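Local coordinates for protein phosphoribosylamine--glycine ligase (Thermotoga maritima, PDB 1VKZ) that catalyses the ATP-dependent ligation of glycine to 5-phospho-beta-D-ribosylamine, forming glycinamide ribonucleotide in the de novo pathway of purine biosynthesis, at residues E27-W32 against E294-V299; R225-G230 against G337-P342; M232-P237 against A328-L333; L333-Y338 against G373-C378. All coordinates share one frame; numbering follows the deposited sequence.

How the interactions relate
Followed from the N terminus, the chain first leaves 27-32, on helix 25-36 of the N domain, which waits for 294-299 in the ATP-grasp region to close interaction 1. Within that long loop, 225-230 and then 232-237 pass by, and both find their partners beyond 299, so interaction 1 crosses interactions 2 and 3. Strand segment 328-333 closes interaction 3, and 337-342 closes interaction 2 around it. Interaction 4 starts at L333, shared with interaction 3, passes through G337 and Y338, shared with interaction 2, and closes at 373-378. Interaction 1 ties the N domain to the ATP-grasp region, interactions 2 and 3 tie that region to the C domain, and interaction 4 lies within the C domain.

Interaction 1: residues E27-W32 against E294-V299; sequences EHAIGW and ETEVIV
V299 and A29 mark the middle of a helix-helix contact that is almost entirely apolar. Segments 27-32 and 294-299 run nearly parallel, their axes 8.6 Å apart and inclined by 21°, a spacing that a small residue such as alanine makes possible: A29 CB comes within 3.9 Å of E296 CA, directly against the backbone of the other helix. V299 returns the approach. With its CG1 anti to the backbone N (chi1 171°), that methyl reaches across to A29 O at 3.5 Å and also to the six-membered ring of W32, where CE3 lies 3.7 Å from V299 CG1. The methyl meets the indole at its edge, near the ring plane, and not over a face. One turn back, T295 and I30 touch through aliphatic atoms alone, I30 CG1 lying 3.6 Å from T295 CG2, with I30 CD1 a little farther off.

Polar groups look elsewhere, and no hydrogen bond crosses between the segments. T295 OG1 is bonded to G291 O, four residues earlier, which leaves the methyl branch to face I30. The imidazole of H28 bonds to D53 and to the backbone N of F358, off the flank of its helix.

Helix 25-36, in the N domain, is thus laid against helix 294-301 of the ATP-grasp region. The latter is flanked by strand 195-204, touched by I298, and by strand 327-334, on which V297 packs; W32 meets F357 of strand 356-364 edge-to-face.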
# COMPACT_ATOMS: atom_id res chain seq x y z
N GLU A 27 9.21 -1.69 3.50
CA GLU A 27 9.87 -1.64 4.76
C GLU A 27 11.36 -1.38 4.54
O GLU A 27 11.96 -0.54 5.20
CB GLU A 27 9.65 -2.95 5.50
CG GLU A 27 8.25 -3.10 6.08
CD GLU A 27 7.14 -3.44 5.07
OE1 GLU A 27 7.38 -4.04 3.99
OE2 GLU A 27 5.99 -3.14 5.38
N HIS A 28 11.93 -2.11 3.59
CA HIS A 28 13.32 -1.95 3.26
C HIS A 28 13.56 -0.56 2.67
O HIS A 28 14.51 0.09 3.02
CB HIS A 28 13.79 -3.08 2.34
CG HIS A 28 15.26 -3.06 2.04
ND1 HIS A 28 15.81 -3.72 0.96
CD2 HIS A 28 16.29 -2.46 2.69
CE1 HIS A 28 17.11 -3.51 0.95
NE2 HIS A 28 17.43 -2.74 1.97
N ALA A 29 12.69 -0.11 1.80
CA ALA A 29 12.79 1.25 1.28
C ALA A 29 12.76 2.29 2.42
O ALA A 29 13.63 3.18 2.50
CB ALA A 29 11.72 1.51 0.28
N ILE A 30 11.79 2.18 3.31
CA ILE A 30 11.69 3.11 4.43
C ILE A 30 12.96 3.06 5.31
O ILE A 30 13.55 4.08 5.62
CB ILE A 30 10.44 2.84 5.23
CG1 ILE A 30 9.21 3.21 4.39
CG2 ILE A 30 10.45 3.69 6.46
CD1 ILE A 30 7.91 2.73 4.96
N GLY A 31 13.42 1.87 5.62
CA GLY A 31 14.68 1.73 6.35
C GLY A 31 15.88 2.19 5.59
O GLY A 31 16.86 2.57 6.16
N TRP A 32 15.83 2.11 4.27
CA TRP A 32 16.98 2.49 3.45
C TRP A 32 17.18 4.01 3.57
O TRP A 32 18.27 4.46 3.86
CB TRP A 32 16.76 2.02 2.01
CG TRP A 32 17.71 2.60 1.02
CD1 TRP A 32 18.96 2.17 0.73
CD2 TRP A 32 17.46 3.73 0.16
NE1 TRP A 32 19.52 2.96 -0.25
CE2 TRP A 32 18.63 3.93 -0.62
CE3 TRP A 32 16.36 4.58 -0.05
CZ2 TRP A 32 18.73 4.94 -1.58
CZ3 TRP A 32 16.49 5.61 -1.00
CH2 TRP A 32 17.65 5.76 -1.75
N GLU A 294 4.47 1.41 -4.17
CA GLU A 294 4.53 2.88 -4.30
C GLU A 294 5.59 3.51 -3.41
O GLU A 294 6.21 4.48 -3.77
CB GLU A 294 3.19 3.53 -3.98
CG GLU A 294 2.10 3.30 -5.01
CD GLU A 294 1.11 2.25 -4.58
OE1 GLU A 294 1.56 1.22 -4.03
OE2 GLU A 294 -0.10 2.45 -4.80
N THR A 295 5.77 2.97 -2.21
CA THR A 295 6.75 3.50 -1.26
C THR A 295 8.16 3.50 -1.82
O THR A 295 8.89 4.49 -1.69
CB THR A 295 6.71 2.68 0.07
OG1 THR A 295 5.46 2.84 0.75
CG2 THR A 295 7.78 3.16 1.06
N GLU A 296 8.55 2.39 -2.43
CA GLU A 296 9.85 2.25 -3.11
C GLU A 296 10.08 3.45 -4.01
O GLU A 296 11.13 4.06 -3.98
CB GLU A 296 9.90 0.95 -3.95
CG GLU A 296 10.01 -0.33 -3.14
CD GLU A 296 8.70 -0.93 -2.64
OE1 GLU A 296 7.72 -0.21 -2.28
OE2 GLU A 296 8.66 -2.17 -2.54
N VAL A 297 9.08 3.80 -4.80
CA VAL A 297 9.22 4.89 -5.76
C VAL A 297 9.29 6.24 -5.08
O VAL A 297 10.14 7.05 -5.39
CB VAL A 297 8.11 4.85 -6.81
CG1 VAL A 297 8.24 6.01 -7.77
CG2 VAL A 297 8.22 3.59 -7.60
N ILE A 298 8.36 6.49 -4.17
CA ILE A 298 8.26 7.74 -3.45
C ILE A 298 9.56 8.00 -2.72
O ILE A 298 10.14 9.06 -2.84
CB ILE A 298 7.06 7.70 -2.46
CG1 ILE A 298 5.72 7.70 -3.22
CG2 ILE A 298 7.11 8.90 -1.50
CD1 ILE A 298 4.44 7.17 -2.39
N VAL A 299 10.01 7.02 -1.98
CA VAL A 299 11.27 7.11 -1.23
C VAL A 299 12.48 7.39 -2.13
O VAL A 299 13.34 8.20 -1.80
CB VAL A 299 11.49 5.80 -0.43
CG1 VAL A 299 12.85 5.74 0.17
CG2 VAL A 299 10.42 5.68 0.67

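Interaction 2: residues R225-G230 against G337-P342; sequences RGPNTG and GYPDAP
Y338 reaches T229 and G230 with the CE2 side of its ring and its hydroxyl. From CB, CG stands anti to the backbone N (chi1 -179°), which carries the ring out of its loop and across T229. CD2 only grazes the T229 methyl; CE2 does the main touching, 3.4 Å from T229 CB and 3.6 Å from T229 CG2, the two side chains crossing at about a right angle. At the tip, OH accepts a hydrogen bond from G230 N, 3.2 Å away and fairly straight, with 161° at the hydrogen. P339, which follows a cis peptide bond, sets its CB over one face of the ring, offset toward the rim; its CD meets P227 CG at 3.5 Å, and P339 CG lies 3.4 Å from N228 O. A phenylalanine in place of Y338 would probably keep the packing on T229 but leave the N-H of G230 without this acceptor. The side chain of P339 is about 4 Å from that of K155, within the predicted ATP-binding region. The chemistry is mainly apolar packing of proline, threonine and ring carbons, with a single hydrogen bond between the segments, joining a C-domain loop to the ATP-grasp region at the surface.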
# COMPACT_ATOMS: atom_id res chain seq x y z
N ARG A 225 -3.14 -7.77 -18.14
CA ARG A 225 -3.79 -9.05 -18.17
C ARG A 225 -3.36 -9.86 -16.96
O ARG A 225 -2.48 -9.45 -16.22
CB ARG A 225 -3.41 -9.81 -19.44
CG ARG A 225 -3.62 -9.03 -20.74
CD ARG A 225 -3.52 -9.89 -21.97
NE ARG A 225 -4.53 -10.95 -21.89
CZ ARG A 225 -5.76 -10.88 -22.39
NH1 ARG A 225 -6.19 -9.81 -23.06
NH2 ARG A 225 -6.58 -11.91 -22.22
N GLY A 226 -4.00 -11.02 -16.79
CA GLY A 226 -3.67 -11.95 -15.71
C GLY A 226 -4.34 -11.51 -14.43
O GLY A 226 -5.13 -10.56 -14.44
N PRO A 227 -4.02 -12.17 -13.32
CA PRO A 227 -4.62 -11.86 -12.02
C PRO A 227 -4.16 -10.55 -11.47
O PRO A 227 -3.10 -10.07 -11.82
CB PRO A 227 -4.08 -12.98 -11.12
CG PRO A 227 -2.75 -13.33 -11.71
CD PRO A 227 -3.01 -13.25 -13.21
N ASN A 228 -4.93 -9.99 -10.56
CA ASN A 228 -4.49 -8.85 -9.77
C ASN A 228 -3.43 -9.33 -8.81
O ASN A 228 -3.44 -10.48 -8.37
CB ASN A 228 -5.66 -8.26 -8.96
CG ASN A 228 -6.50 -7.27 -9.77
OD1 ASN A 228 -6.01 -6.21 -10.20
ND2 ASN A 228 -7.79 -7.59 -9.97
N THR A 229 -2.50 -8.43 -8.50
CA THR A 229 -1.41 -8.67 -7.56
C THR A 229 -1.38 -7.49 -6.61
O THR A 229 -2.17 -6.57 -6.74
CB THR A 229 -0.01 -8.79 -8.28
OG1 THR A 229 0.35 -7.54 -8.89
CG2 THR A 229 -0.05 -9.74 -9.43
N GLY A 230 -0.45 -7.52 -5.67
CA GLY A 230 -0.27 -6.41 -4.74
C GLY A 230 0.57 -5.29 -5.32
O GLY A 230 0.81 -4.30 -4.58
N GLY A 337 4.51 -18.50 -10.27
CA GLY A 337 3.36 -18.89 -9.44
C GLY A 337 2.65 -17.73 -8.75
O GLY A 337 1.49 -17.88 -8.34
N TYR A 338 3.32 -16.58 -8.63
CA TYR A 338 2.75 -15.41 -8.01
C TYR A 338 1.57 -14.89 -8.82
O TYR A 338 1.74 -14.72 -10.01
CB TYR A 338 3.82 -14.29 -7.94
CG TYR A 338 3.32 -13.01 -7.28
CD1 TYR A 338 3.04 -12.99 -5.92
CD2 TYR A 338 3.16 -11.84 -8.00
CE1 TYR A 338 2.60 -11.84 -5.29
CE2 TYR A 338 2.70 -10.67 -7.37
CZ TYR A 338 2.40 -10.69 -6.01
OH TYR A 338 1.94 -9.55 -5.34
N PRO A 339 0.42 -14.58 -8.21
CA PRO A 339 0.20 -14.57 -6.76
C PRO A 339 -0.39 -15.83 -6.10
O PRO A 339 -0.20 -16.01 -4.90
CB PRO A 339 -0.80 -13.41 -6.57
CG PRO A 339 -1.31 -13.09 -7.96
CD PRO A 339 -0.79 -14.11 -8.91
N ASP A 340 -1.09 -16.67 -6.84
CA ASP A 340 -1.88 -17.72 -6.21
C ASP A 340 -1.05 -18.80 -5.50
O ASP A 340 -1.58 -19.54 -4.66
CB ASP A 340 -2.83 -18.34 -7.23
CG ASP A 340 -3.90 -17.36 -7.72
OD1 ASP A 340 -3.76 -16.12 -7.49
OD2 ASP A 340 -4.92 -17.74 -8.35
N ALA A 341 0.23 -18.90 -5.83
CA ALA A 341 1.06 -20.01 -5.36
C ALA A 341 2.51 -19.79 -5.76
O ALA A 341 3.00 -20.49 -6.65
CB ALA A 341 0.55 -21.33 -5.96
N PRO A 342 3.21 -18.83 -5.14
CA PRO A 342 4.59 -18.51 -5.55
C PRO A 342 5.51 -19.64 -5.19
O PRO A 342 5.28 -20.31 -4.18
CB PRO A 342 4.93 -17.27 -4.72
CG PRO A 342 4.03 -17.30 -3.54
CD PRO A 342 2.77 -18.02 -3.99

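Interaction 3: residues M232-P237 against A328-L333; sequences MGSWGP and AVDVVL
W235 and V329 meet beside the indole, not on its faces: W235 CB lies 3.7 Å from V329 CG2, and the ring, with CG between the backbone N and the carbonyl carbon (chi1 65°), turns away toward K385 and A411. The other flat group is the carboxylate of D330, whose OD2 bonds to H377 ND1 while V297 and E296 of helix 294-301 pack against the side chain. D330 CB itself sits 3.8 Å from S234 OG.

The backbones carry most of the contact. S234 and D330 form a hydrogen-bonded pair: D330 N gives S234 O a nearly linear bond of 2.7 Å (176° at the hydrogen), and S234 N returns a longer one of 3.1 Å onto a lone pair of D330 O. G236 and A328 repeat the exchange. At the other end the bond from V332 N to M232 O is weak, and a water donates to both M232 O and V332 O. Here V332 CG2 packs on the M232 carbonyl, 3.4 Å from M232 C. G233 CA approaches D330 O to 3.0 Å, where a side chain would collide.

W235, V329 and V331 share one face, against helix 385-398; S234, D330 and A328 share the other, against helix 294-301. The arrangement is a classical antiparallel pairing, by which a strand of the ATP-grasp region is joined to the antiparallel sheet whose strands 327-334, 374-382 and 356-364 come from the C domain.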
# COMPACT_ATOMS: atom_id res chain seq x y z
N MSE A 232 2.92 -4.89 -9.56
CA MSE A 232 4.04 -5.38 -10.39
C MSE A 232 5.08 -4.31 -10.83
O MSE A 232 6.07 -4.59 -11.50
CB MSE A 232 3.51 -6.13 -11.60
CG MSE A 232 2.85 -7.42 -11.20
SE MSE A 232 4.14 -8.68 -10.38
CE MSE A 232 5.06 -9.42 -12.09
N GLY A 233 4.82 -3.07 -10.44
CA GLY A 233 5.81 -2.04 -10.60
C GLY A 233 5.13 -0.72 -10.39
O GLY A 233 3.90 -0.65 -10.21
N SER A 234 5.92 0.34 -10.40
CA SER A 234 5.38 1.68 -10.40
C SER A 234 6.43 2.64 -10.87
O SER A 234 7.61 2.31 -11.02
CB SER A 234 4.87 2.06 -9.02
OG SER A 234 5.94 1.96 -8.12
N TRP A 235 5.98 3.84 -11.18
CA TRP A 235 6.90 4.87 -11.46
C TRP A 235 6.34 6.16 -10.97
O TRP A 235 5.17 6.24 -10.62
CB TRP A 235 7.19 4.92 -12.93
CG TRP A 235 6.04 5.29 -13.74
CD1 TRP A 235 5.12 4.44 -14.35
CD2 TRP A 235 5.66 6.61 -14.11
NE1 TRP A 235 4.19 5.17 -15.05
CE2 TRP A 235 4.49 6.51 -14.92
CE3 TRP A 235 6.17 7.88 -13.84
CZ2 TRP A 235 3.85 7.63 -15.45
CZ3 TRP A 235 5.54 8.98 -14.37
CH2 TRP A 235 4.40 8.86 -15.17
N GLY A 236 7.19 7.17 -10.91
CA GLY A 236 6.75 8.48 -10.57
C GLY A 236 7.87 9.44 -10.84
O GLY A 236 8.99 9.02 -11.15
N PRO A 237 7.56 10.73 -10.67
CA PRO A 237 6.24 11.17 -10.25
C PRO A 237 5.29 11.37 -11.41
O PRO A 237 5.71 11.73 -12.48
CB PRO A 237 6.53 12.49 -9.54
CG PRO A 237 7.72 13.02 -10.19
CD PRO A 237 8.47 11.88 -10.85
N ALA A 328 11.50 7.99 -10.74
CA ALA A 328 11.84 6.65 -10.26
C ALA A 328 10.93 5.59 -10.93
O ALA A 328 9.74 5.84 -11.18
CB ALA A 328 11.73 6.61 -8.74
N VAL A 329 11.51 4.44 -11.28
CA VAL A 329 10.78 3.33 -11.82
C VAL A 329 11.10 2.13 -10.94
O VAL A 329 12.27 1.86 -10.62
CB VAL A 329 11.12 3.04 -13.32
CG1 VAL A 329 10.51 1.74 -13.82
CG2 VAL A 329 10.61 4.16 -14.21
N ASP A 330 10.06 1.41 -10.56
CA ASP A 330 10.21 0.15 -9.83
C ASP A 330 9.76 -0.98 -10.75
O ASP A 330 8.61 -1.01 -11.14
CB ASP A 330 9.32 0.23 -8.57
CG ASP A 330 9.42 -1.00 -7.68
OD1 ASP A 330 10.12 -1.99 -8.02
OD2 ASP A 330 8.80 -1.03 -6.57
N VAL A 331 10.68 -1.86 -11.14
CA VAL A 331 10.30 -3.09 -11.79
C VAL A 331 10.37 -4.17 -10.73
O VAL A 331 11.44 -4.45 -10.20
CB VAL A 331 11.20 -3.48 -13.03
CG1 VAL A 331 10.91 -4.91 -13.50
CG2 VAL A 331 11.02 -2.53 -14.19
N VAL A 332 9.22 -4.76 -10.43
CA VAL A 332 9.13 -5.82 -9.48
C VAL A 332 9.47 -7.15 -10.19
O VAL A 332 8.87 -7.49 -11.21
CB VAL A 332 7.71 -5.90 -8.85
CG1 VAL A 332 7.66 -6.98 -7.76
CG2 VAL A 332 7.28 -4.56 -8.26
N LEU A 333 10.46 -7.88 -9.64
CA LEU A 333 10.62 -9.30 -9.96
C LEU A 333 9.91 -10.18 -8.92
O LEU A 333 10.15 -10.07 -7.71
CB LEU A 333 12.09 -9.70 -10.07
CG LEU A 333 12.97 -8.68 -10.78
CD1 LEU A 333 14.42 -9.13 -10.67
CD2 LEU A 333 12.52 -8.54 -12.19
O HOH W 1 7.05 -6.36 -12.95

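Interaction 4: residues L333-Y338 against G373-C378; sequences LAARGY and GRVLHC
L333 and the V375-L376 pair begin the tight part of this contact with a classic beta bulge. L333 O is gripped by two N-H groups, V375 N at 2.9 Å and L376 N at 3.1 Å, and L333 N answers with a bond to L376 O. The extra residue shifts the register, so that A334 faces R374 and its CB is pressed to 3.1 Å from G373 O. The same carbonyl accepts from A335 N at 2.9 Å. On the face of the sheet that carries L333 and L376, L333 CD1 lies 3.8 Å from C378 SG and also touches L376 CD1. The Y338 ring packs as closely: R374 N lies over one ring face, and Y338 CD1 is 3.3 Å from G373 CA, where a side chain would collide. R374 CG lies 3.5 Å from Y338 CZ; past it the chain bends at chi3 (-73°), and the guanidinium plane is turned only 5° from that of the ring. An alanine at Y338 would probably open a gap beside G373 and the aliphatic part of R374.

The loose side is the exposed type II turn from A335 to Y338, closed by Y338 N to A335 O. R336 points away, and at G337 a CB would run into the carbonyl O of the residue before. A water joins Y338 OH to R374 NE, the latter bond weak, while NH1 bonds to G231 O and D292 O.

The pair lies inside a six-stranded antiparallel sheet: strand 327-334 runs between 233-236 and 374-382, strand 356-364 flanks 374-382, and helix 385-398 packs on L333 and C378.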
# COMPACT_ATOMS: atom_id res chain seq x y z
N LEU A 333 10.46 -7.88 -9.64
CA LEU A 333 10.62 -9.30 -9.96
C LEU A 333 9.91 -10.18 -8.92
O LEU A 333 10.15 -10.07 -7.71
CB LEU A 333 12.09 -9.70 -10.07
CG LEU A 333 12.97 -8.68 -10.78
CD1 LEU A 333 14.42 -9.13 -10.67
CD2 LEU A 333 12.52 -8.54 -12.19
N ALA A 334 9.01 -11.02 -9.41
CA ALA A 334 8.26 -11.94 -8.58
C ALA A 334 8.57 -13.39 -8.96
O ALA A 334 9.24 -13.68 -9.96
CB ALA A 334 6.78 -11.66 -8.71
N ALA A 335 8.12 -14.31 -8.13
CA ALA A 335 8.37 -15.72 -8.36
C ALA A 335 7.37 -16.30 -9.35
O ALA A 335 6.23 -15.85 -9.44
CB ALA A 335 8.28 -16.46 -7.06
N ARG A 336 7.78 -17.34 -10.06
CA ARG A 336 6.85 -18.14 -10.81
C ARG A 336 5.77 -18.65 -9.86
O ARG A 336 6.07 -19.18 -8.79
CB ARG A 336 7.54 -19.32 -11.46
CG ARG A 336 6.56 -20.26 -12.16
CD ARG A 336 7.20 -21.45 -12.80
NE ARG A 336 8.07 -21.04 -13.90
CZ ARG A 336 9.39 -21.14 -13.91
NH1 ARG A 336 10.07 -21.64 -12.88
NH2 ARG A 336 10.05 -20.74 -15.00
N GLY A 337 4.51 -18.50 -10.27
CA GLY A 337 3.36 -18.89 -9.44
C GLY A 337 2.65 -17.73 -8.75
O GLY A 337 1.49 -17.88 -8.34
N TYR A 338 3.32 -16.58 -8.63
CA TYR A 338 2.75 -15.41 -8.01
C TYR A 338 1.57 -14.89 -8.82
O TYR A 338 1.74 -14.72 -10.01
CB TYR A 338 3.82 -14.29 -7.94
CG TYR A 338 3.32 -13.01 -7.28
CD1 TYR A 338 3.04 -12.99 -5.92
CD2 TYR A 338 3.16 -11.84 -8.00
CE1 TYR A 338 2.60 -11.84 -5.29
CE2 TYR A 338 2.70 -10.67 -7.37
CZ TYR A 338 2.40 -10.69 -6.01
OH TYR A 338 1.94 -9.55 -5.34
N GLY A 373 6.16 -13.97 -2.62
CA GLY A 373 5.62 -13.75 -3.96
C GLY A 373 6.41 -12.76 -4.77
O GLY A 373 6.80 -13.04 -5.90
N ARG A 374 6.62 -11.59 -4.19
CA ARG A 374 7.44 -10.55 -4.76
C ARG A 374 8.80 -10.64 -4.10
O ARG A 374 8.94 -10.56 -2.86
CB ARG A 374 6.78 -9.19 -4.54
CG ARG A 374 5.38 -9.17 -5.15
CD ARG A 374 4.71 -7.81 -5.27
NE ARG A 374 4.27 -7.28 -3.98
CZ ARG A 374 3.78 -6.06 -3.80
NH1 ARG A 374 3.68 -5.23 -4.82
NH2 ARG A 374 3.42 -5.67 -2.60
N VAL A 375 9.82 -10.79 -4.95
CA VAL A 375 11.17 -11.11 -4.51
C VAL A 375 11.95 -9.82 -4.38
O VAL A 375 12.38 -9.43 -3.28
CB VAL A 375 11.83 -12.12 -5.50
CG1 VAL A 375 13.18 -12.66 -4.97
CG2 VAL A 375 10.90 -13.26 -5.73
N LEU A 376 12.09 -9.14 -5.51
CA LEU A 376 12.91 -7.93 -5.57
C LEU A 376 12.20 -6.78 -6.25
O LEU A 376 11.41 -6.96 -7.18
CB LEU A 376 14.21 -8.20 -6.36
CG LEU A 376 15.07 -9.32 -5.81
CD1 LEU A 376 15.93 -9.95 -6.87
CD2 LEU A 376 15.94 -8.82 -4.67
N HIS A 377 12.60 -5.58 -5.84
CA HIS A 377 12.26 -4.37 -6.51
C HIS A 377 13.52 -3.82 -7.13
O HIS A 377 14.45 -3.46 -6.43
CB HIS A 377 11.65 -3.44 -5.49
CG HIS A 377 10.47 -4.05 -4.81
ND1 HIS A 377 9.18 -3.64 -5.06
CD2 HIS A 377 10.37 -5.10 -3.96
CE1 HIS A 377 8.34 -4.38 -4.36
NE2 HIS A 377 9.04 -5.27 -3.67
N CYS A 378 13.56 -3.79 -8.47
CA CYS A 378 14.66 -3.16 -9.21
C CYS A 378 14.36 -1.69 -9.55
O CYS A 378 13.39 -1.37 -10.23
CB CYS A 378 14.94 -3.94 -10.46
SG CYS A 378 15.65 -5.55 -10.09
O HOH W 2 2.32 -9.39 -2.39